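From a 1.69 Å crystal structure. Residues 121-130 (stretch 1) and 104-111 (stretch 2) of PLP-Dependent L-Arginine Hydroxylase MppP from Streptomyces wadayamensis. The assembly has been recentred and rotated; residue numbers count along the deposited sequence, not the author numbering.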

# COMPACT_ATOMS: atom_id res chain seq x y z
N LEU B 121 -3.78 13.87 -1.28
CA LEU B 121 -2.42 13.44 -0.99
C LEU B 121 -1.42 14.56 -1.24
O LEU B 121 -0.49 14.74 -0.46
CB LEU B 121 -2.07 12.22 -1.83
CG LEU B 121 -2.84 10.95 -1.44
CD1 LEU B 121 -2.61 9.83 -2.49
CD2 LEU B 121 -2.49 10.49 -0.06
N LEU B 122 -1.66 15.38 -2.26
CA LEU B 122 -0.77 16.50 -2.50
C LEU B 122 -0.91 17.54 -1.39
O LEU B 122 0.08 18.00 -0.81
CB LEU B 122 -1.08 17.13 -3.86
CG LEU B 122 -0.68 16.33 -5.09
CD1 LEU B 122 -1.34 16.85 -6.38
CD2 LEU B 122 0.83 16.35 -5.23
N ARG B 123 -2.15 17.92 -1.09
CA ARG B 123 -2.34 18.89 -0.02
C ARG B 123 -1.81 18.36 1.30
O ARG B 123 -1.22 19.12 2.10
CB ARG B 123 -3.82 19.23 0.13
CG ARG B 123 -4.40 20.14 -0.93
CD ARG B 123 -5.78 20.66 -0.46
NE ARG B 123 -6.29 21.80 -1.25
CZ ARG B 123 -7.42 21.81 -1.95
NH1 ARG B 123 -8.22 20.75 -2.00
NH2 ARG B 123 -7.76 22.91 -2.62
N GLY B 124 -2.03 17.07 1.58
CA GLY B 124 -1.57 16.49 2.82
C GLY B 124 -0.07 16.51 2.98
O GLY B 124 0.43 16.49 4.10
N ASN B 125 0.66 16.52 1.88
CA ASN B 125 2.11 16.62 1.92
C ASN B 125 2.60 18.05 1.76
O ASN B 125 3.79 18.26 1.53
CB ASN B 125 2.68 15.71 0.84
CG ASN B 125 2.68 14.26 1.26
OD1 ASN B 125 3.54 13.86 2.05
ND2 ASN B 125 1.72 13.50 0.80
N GLY B 126 1.72 19.03 1.90
CA GLY B 126 2.13 20.42 1.94
C GLY B 126 2.20 21.15 0.63
O GLY B 126 2.77 22.25 0.58
N LEU B 127 1.65 20.59 -0.45
CA LEU B 127 1.63 21.25 -1.74
C LEU B 127 0.40 22.14 -1.89
O LEU B 127 -0.73 21.71 -1.61
CB LEU B 127 1.72 20.20 -2.85
CG LEU B 127 3.07 19.48 -2.73
CD1 LEU B 127 3.12 18.12 -3.31
CD2 LEU B 127 4.23 20.38 -3.25
N ASP B 128 0.62 23.37 -2.34
CA ASP B 128 -0.48 24.27 -2.66
C ASP B 128 -0.98 23.92 -4.06
O ASP B 128 -0.18 23.65 -4.96
CB ASP B 128 -0.02 25.72 -2.62
CG ASP B 128 -1.16 26.73 -2.74
OD1 ASP B 128 -2.30 26.41 -2.35
OD2 ASP B 128 -0.90 27.84 -3.22
N LEU B 129 -2.29 23.90 -4.24
CA LEU B 129 -2.86 23.44 -5.50
C LEU B 129 -3.48 24.59 -6.27
O LEU B 129 -4.20 25.43 -5.71
CB LEU B 129 -3.92 22.38 -5.27
CG LEU B 129 -3.44 21.13 -4.57
CD1 LEU B 129 -4.63 20.16 -4.36
CD2 LEU B 129 -2.34 20.49 -5.38
N VAL B 130 -3.23 24.61 -7.58
CA VAL B 130 -3.85 25.56 -8.49
C VAL B 130 -4.74 24.76 -9.43
O VAL B 130 -4.22 23.94 -10.20
CB VAL B 130 -2.81 26.37 -9.29
CG1 VAL B 130 -3.54 27.39 -10.14
CG2 VAL B 130 -1.83 27.02 -8.37
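Stretch 2, residues 104-111: SVDRVALV

Stretch 2 lies beside stretch 1 as a neighbouring parallel β-strand, joined to it by a ladder of backbone hydrogen bonds, with an apolar layer on one face and a salt bridge on the other. After a loop through Asp 106, residues 107-111 are extended and run in the same direction as strand 128-130; the axes approach to 4.6 Å and cross at -35°, the twist expected of adjacent strands. Arg 107 pairs with Asp 128, Val 108 with Leu 129 and Ala 109 with Val 130, at CA-CA distances of 4.5, 5.0 and 4.6 Å.

The hydrogen bonds alternate in donor. Asp 128 N donates to Asp 106 O (2.9 Å), Val 108 N to Asp 128 O (2.8 Å), Val 130 N to Val 108 O (2.8 Å) and Leu 110 N to Val 130 O (2.9 Å). Val 108 thus bonds to the residues before and after its partner Leu 129, as parallel pairing requires. At the start of the ladder, a water donates to both Asp 106 O (2.7 Å) and Gly 126 O (2.9 Å). Gly 126 has phi 90°, where a CB would jam against the carbonyl O of Asn 125.

On the face bearing Leu 129, Val 108 packs its CB against Leu 129 CD2 (4.0 Å), its CG2 against Leu 127 CB (4.1 Å) and its CG1 against Leu 122 CD1 (4.2 Å). A β-branched residue suits this extended, buried site, and the leucines fill it with apolar bulk. Leu 110 CD2 reaches Leu 129 CD1 (4.2 Å) and Leu 122 CD1 (4.3 Å), so Leu 122, from the helix, packs on the strand.

The face bearing Asp 128 and Val 130 is more polar. Opposite charges pair there: Arg 107 NH2 forms a salt bridge with Asp 128 OD2 at 3.5 Å, a weak hydrogen bond, while Val 130 CG2 covers one guanidinium face, 3.5 Å from Arg 107 NH1.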

# COMPACT_ATOMS: atom_id res chain seq x y z
N SER B 104 11.02 19.98 -3.01
CA SER B 104 11.54 21.08 -3.82
C SER B 104 10.47 21.91 -4.51
O SER B 104 10.81 22.86 -5.21
CB SER B 104 12.49 20.53 -4.89
OG SER B 104 11.82 19.57 -5.70
N VAL B 105 9.19 21.56 -4.37
CA VAL B 105 8.10 22.23 -5.04
C VAL B 105 7.14 22.77 -3.98
O VAL B 105 6.84 22.08 -3.00
CB VAL B 105 7.38 21.25 -5.98
CG1 VAL B 105 6.13 21.86 -6.58
CG2 VAL B 105 8.35 20.80 -7.06
N ASP B 106 6.62 23.97 -4.21
CA ASP B 106 5.63 24.59 -3.34
C ASP B 106 4.20 24.47 -3.88
O ASP B 106 3.26 24.32 -3.08
CB ASP B 106 5.96 26.08 -3.14
CG ASP B 106 7.18 26.30 -2.27
OD1 ASP B 106 7.37 25.51 -1.32
OD2 ASP B 106 7.95 27.25 -2.55
N ARG B 107 4.00 24.55 -5.20
CA ARG B 107 2.66 24.63 -5.80
C ARG B 107 2.57 23.69 -7.00
O ARG B 107 3.54 23.50 -7.74
CB ARG B 107 2.33 26.07 -6.23
CG ARG B 107 2.67 27.14 -5.20
CD ARG B 107 1.71 28.34 -5.26
NE ARG B 107 1.48 28.81 -6.61
CZ ARG B 107 0.38 29.45 -7.01
NH1 ARG B 107 0.28 29.85 -8.27
NH2 ARG B 107 -0.62 29.68 -6.17
N VAL B 108 1.39 23.09 -7.19
CA VAL B 108 1.12 22.14 -8.27
C VAL B 108 -0.13 22.58 -9.00
O VAL B 108 -1.15 22.87 -8.36
CB VAL B 108 0.95 20.71 -7.72
CG1 VAL B 108 0.61 19.71 -8.80
CG2 VAL B 108 2.18 20.28 -6.97
N ALA B 109 -0.06 22.65 -10.33
CA ALA B 109 -1.26 22.84 -11.14
C ALA B 109 -1.89 21.47 -11.37
O ALA B 109 -1.19 20.53 -11.77
CB ALA B 109 -0.91 23.53 -12.46
N LEU B 110 -3.18 21.34 -11.04
CA LEU B 110 -3.86 20.06 -11.05
C LEU B 110 -5.18 20.16 -11.80
O LEU B 110 -5.95 21.11 -11.59
CB LEU B 110 -4.14 19.57 -9.63
CG LEU B 110 -4.91 18.28 -9.46
CD1 LEU B 110 -4.19 17.09 -10.06
CD2 LEU B 110 -5.12 18.03 -8.00
N VAL B 111 -5.43 19.20 -12.69
CA VAL B 111 -6.70 19.22 -13.43
C VAL B 111 -7.88 19.13 -12.46
O VAL B 111 -7.82 18.46 -11.41
CB VAL B 111 -6.73 18.09 -14.47
CG1 VAL B 111 -6.66 16.70 -13.81
CG2 VAL B 111 -7.97 18.22 -15.34
O HOH W 1 3.39 24.86 -0.44